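Local structure of CG5036 (Drosophila melanogaster, 4IGU) at residues Gln40-Leu43 with Arg44-Ser48. The protein binds G protein alpha subunits through its RGS domain, the part described here, accelerating their GTP hydrolysis and also acting as a GDP-dissociation inhibitor. Numbering follows the deposited sequence.
Sequences QNFL and RSEFS
Leu43 and Ser48 meet where helix 33-45 comes to its end: methyl CD2 of Leu43 lies 3.4 Å from Ser48 OG, while the same leucine's carbonyl oxygen draws the chain back on itself. Ser48 N binds Leu43 O at 2.9 Å with a nearly straight N-H (170°), and Glu46 N reaches that oxygen from the opposite face of the carbonyl plane in a much more bent bond; neither donor lies on a lone pair. With Phe47 N bonded to Arg44 O, this is a Schellman motif; Phe47, at positive phi, is its C' residue. A branched aliphatic side chain suits position 43, since Leu43 is buried and also packs on Ile52 of helix 50-61 and Ser127 of helix 113-132, within the all-helical RGS domain. One turn back, Arg44, long and flexible enough to span the turn, reaches Gln40, whose amide offers an acceptor. The arginine chain, bent at chi3 (-66°), brings NH2 to 3.0 Å from Gln40 OE1; the donor lies in the amide plane on a lone pair, and the acceptor sits at the guanidinium edge. Were Gln40 an alanine, NH2 would probably lose this acceptor and the guanidinium be freer to turn. Phe42 has CG anti to its own nitrogen (chi1 173°), which sets the ring beside the Glu46 carboxylate, CZ coming within 3.3 Å of OE2. That carboxylate's charge is met by a salt bridge from OE2 to Arg130, and the flat aromatic ring also meets Phe131, joining the helix end to helix 113-132.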
ATOM      1  N   GLN A  40      -3.039  -2.993  -6.523  1.00 18.24           N
ATOM      2  CA  GLN A  40      -1.992  -2.116  -7.052  1.00 19.23           C
ATOM      3  C   GLN A  40      -2.220  -1.793  -8.533  1.00 23.79           C
ATOM      4  O   GLN A  40      -1.958  -0.668  -8.973  1.00 26.11           O
ATOM      5  CB  GLN A  40      -0.600  -2.730  -6.861  1.00 19.89           C
ATOM      6  CG  GLN A  40       0.553  -1.804  -7.268  1.00 23.93           C
ATOM      7  CD  GLN A  40       1.920  -2.475  -7.180  1.00 24.42           C
ATOM      8  OE1 GLN A  40       2.808  -2.196  -7.984  1.00 24.94           O
ATOM      9  NE2 GLN A  40       2.092  -3.363  -6.207  1.00 19.47           N
ATOM     10  N   ASN A  41      -2.701  -2.770  -9.305  1.00 21.40           N
ATOM     11  CA  ASN A  41      -3.009  -2.519 -10.718  1.00 21.30           C
ATOM     12  C   ASN A  41      -4.129  -1.506 -10.866  1.00 23.14           C
ATOM     13  O   ASN A  41      -4.095  -0.636 -11.736  1.00 28.58           O
ATOM     14  CB  ASN A  41      -3.371  -3.816 -11.454  1.00 29.80           C
ATOM     15  CG  ASN A  41      -2.157  -4.684 -11.744  1.00 37.52           C
ATOM     16  OD1 ASN A  41      -1.017  -4.217 -11.697  1.00 42.10           O
ATOM     17  ND2 ASN A  41      -2.396  -5.956 -12.060  1.00 41.98           N
ATOM     18  N   PHE A  42      -5.121  -1.613  -9.997  1.00 24.91           N
ATOM     19  CA  PHE A  42      -6.212  -0.662  -9.995  1.00 21.84           C
ATOM     20  C   PHE A  42      -5.734   0.731  -9.610  1.00 25.46           C
ATOM     21  O   PHE A  42      -6.160   1.721 -10.200  1.00 21.12           O
ATOM     22  CB  PHE A  42      -7.314  -1.110  -9.037  1.00 15.21           C
ATOM     23  CG  PHE A  42      -8.399  -0.093  -8.868  1.00 22.99           C
ATOM     24  CD1 PHE A  42      -9.297   0.154  -9.902  1.00 26.64           C
ATOM     25  CD2 PHE A  42      -8.518   0.629  -7.689  1.00 23.21           C
ATOM     26  CE1 PHE A  42     -10.298   1.095  -9.754  1.00 19.52           C
ATOM     27  CE2 PHE A  42      -9.510   1.575  -7.537  1.00 24.73           C
ATOM     28  CZ  PHE A  42     -10.404   1.807  -8.572  1.00 28.12           C
ATOM     29  N   LEU A  43      -4.860   0.808  -8.608  1.00 20.31           N
ATOM     30  CA  LEU A  43      -4.326   2.093  -8.173  1.00 23.90           C
ATOM     31  C   LEU A  43      -3.499   2.743  -9.273  1.00 19.00           C
ATOM     32  O   LEU A  43      -3.510   3.967  -9.417  1.00 22.28           O
ATOM     33  CB  LEU A  43      -3.471   1.932  -6.916  1.00 23.05           C
ATOM     34  CG  LEU A  43      -4.233   1.554  -5.653  1.00 22.20           C
ATOM     35  CD1 LEU A  43      -3.266   1.261  -4.515  1.00 17.03           C
ATOM     36  CD2 LEU A  43      -5.176   2.687  -5.285  1.00 20.73           C
ATOM     37  N   ARG A  44      -2.764   1.930 -10.027  1.00 19.35           N
ATOM     38  CA  ARG A  44      -1.959   2.459 -11.129  1.00 22.34           C
ATOM     39  C   ARG A  44      -2.890   3.126 -12.141  1.00 28.87           C
ATOM     40  O   ARG A  44      -2.639   4.248 -12.602  1.00 27.28           O
ATOM     41  CB  ARG A  44      -1.121   1.344 -11.773  1.00 23.63           C
ATOM     42  CG  ARG A  44      -0.267   1.784 -12.959  1.00 30.50           C
ATOM     43  CD  ARG A  44       0.800   0.743 -13.304  1.00 34.48           C
ATOM     44  NE  ARG A  44       1.787   0.623 -12.230  1.00 55.00           N
ATOM     45  CZ  ARG A  44       1.807  -0.358 -11.331  1.00 42.45           C
ATOM     46  NH1 ARG A  44       0.897  -1.327 -11.379  1.00 44.97           N
ATOM     47  NH2 ARG A  44       2.739  -0.374 -10.386  1.00 34.86           N
ATOM     48  N   SER A  45      -3.993   2.448 -12.443  1.00 26.31           N
ATOM     49  CA  SER A  45      -5.009   2.981 -13.345  1.00 30.25           C
ATOM     50  C   SER A  45      -5.563   4.299 -12.808  1.00 30.09           C
ATOM     51  O   SER A  45      -6.136   5.095 -13.551  1.00 31.72           O
ATOM     52  CB  SER A  45      -6.154   1.977 -13.505  1.00 25.61           C
ATOM     53  OG  SER A  45      -7.140   2.188 -12.504  1.00 28.60           O
ATOM     54  N   GLU A  46      -5.370   4.535 -11.514  1.00 28.65           N
ATOM     55  CA  GLU A  46      -5.867   5.741 -10.863  1.00 30.13           C
ATOM     56  C   GLU A  46      -4.760   6.747 -10.536  1.00 23.11           C
ATOM     57  O   GLU A  46      -5.005   7.743  -9.848  1.00 22.53           O
ATOM     58  CB  GLU A  46      -6.596   5.356  -9.575  1.00 28.84           C
ATOM     59  CG  GLU A  46      -8.011   5.870  -9.517  1.00 33.20           C
ATOM     60  CD  GLU A  46      -8.768   5.363  -8.316  1.00 28.43           C
ATOM     61  OE1 GLU A  46      -8.153   5.217  -7.235  1.00 40.05           O
ATOM     62  OE2 GLU A  46      -9.985   5.119  -8.460  1.00 29.92           O
ATOM     63  N   PHE A  47      -3.547   6.484 -11.017  1.00 21.51           N
ATOM     64  CA  PHE A  47      -2.394   7.338 -10.717  1.00 21.41           C
ATOM     65  C   PHE A  47      -2.173   7.540  -9.215  1.00 24.27           C
ATOM     66  O   PHE A  47      -1.872   8.645  -8.763  1.00 21.00           O
ATOM     67  CB  PHE A  47      -2.537   8.695 -11.418  1.00 29.80           C
ATOM     68  CG  PHE A  47      -2.797   8.583 -12.893  1.00 35.11           C
ATOM     69  CD1 PHE A  47      -1.747   8.420 -13.784  1.00 42.19           C
ATOM     70  CD2 PHE A  47      -4.092   8.632 -13.386  1.00 30.63           C
ATOM     71  CE1 PHE A  47      -1.983   8.311 -15.147  1.00 43.40           C
ATOM     72  CE2 PHE A  47      -4.338   8.523 -14.745  1.00 38.85           C
ATOM     73  CZ  PHE A  47      -3.281   8.360 -15.627  1.00 41.36           C
ATOM     74  N   SER A  48      -2.324   6.473  -8.437  1.00 21.78           N
ATOM     75  CA  SER A  48      -2.047   6.560  -7.008  1.00 25.07           C
ATOM     76  C   SER A  48      -1.324   5.322  -6.490  1.00 20.03           C
ATOM     77  O   SER A  48      -1.356   5.042  -5.291  1.00 15.22           O
ATOM     78  CB  SER A  48      -3.337   6.793  -6.217  1.00 19.57           C
ATOM     79  OG  SER A  48      -4.258   5.740  -6.430  1.00 24.38           O
TER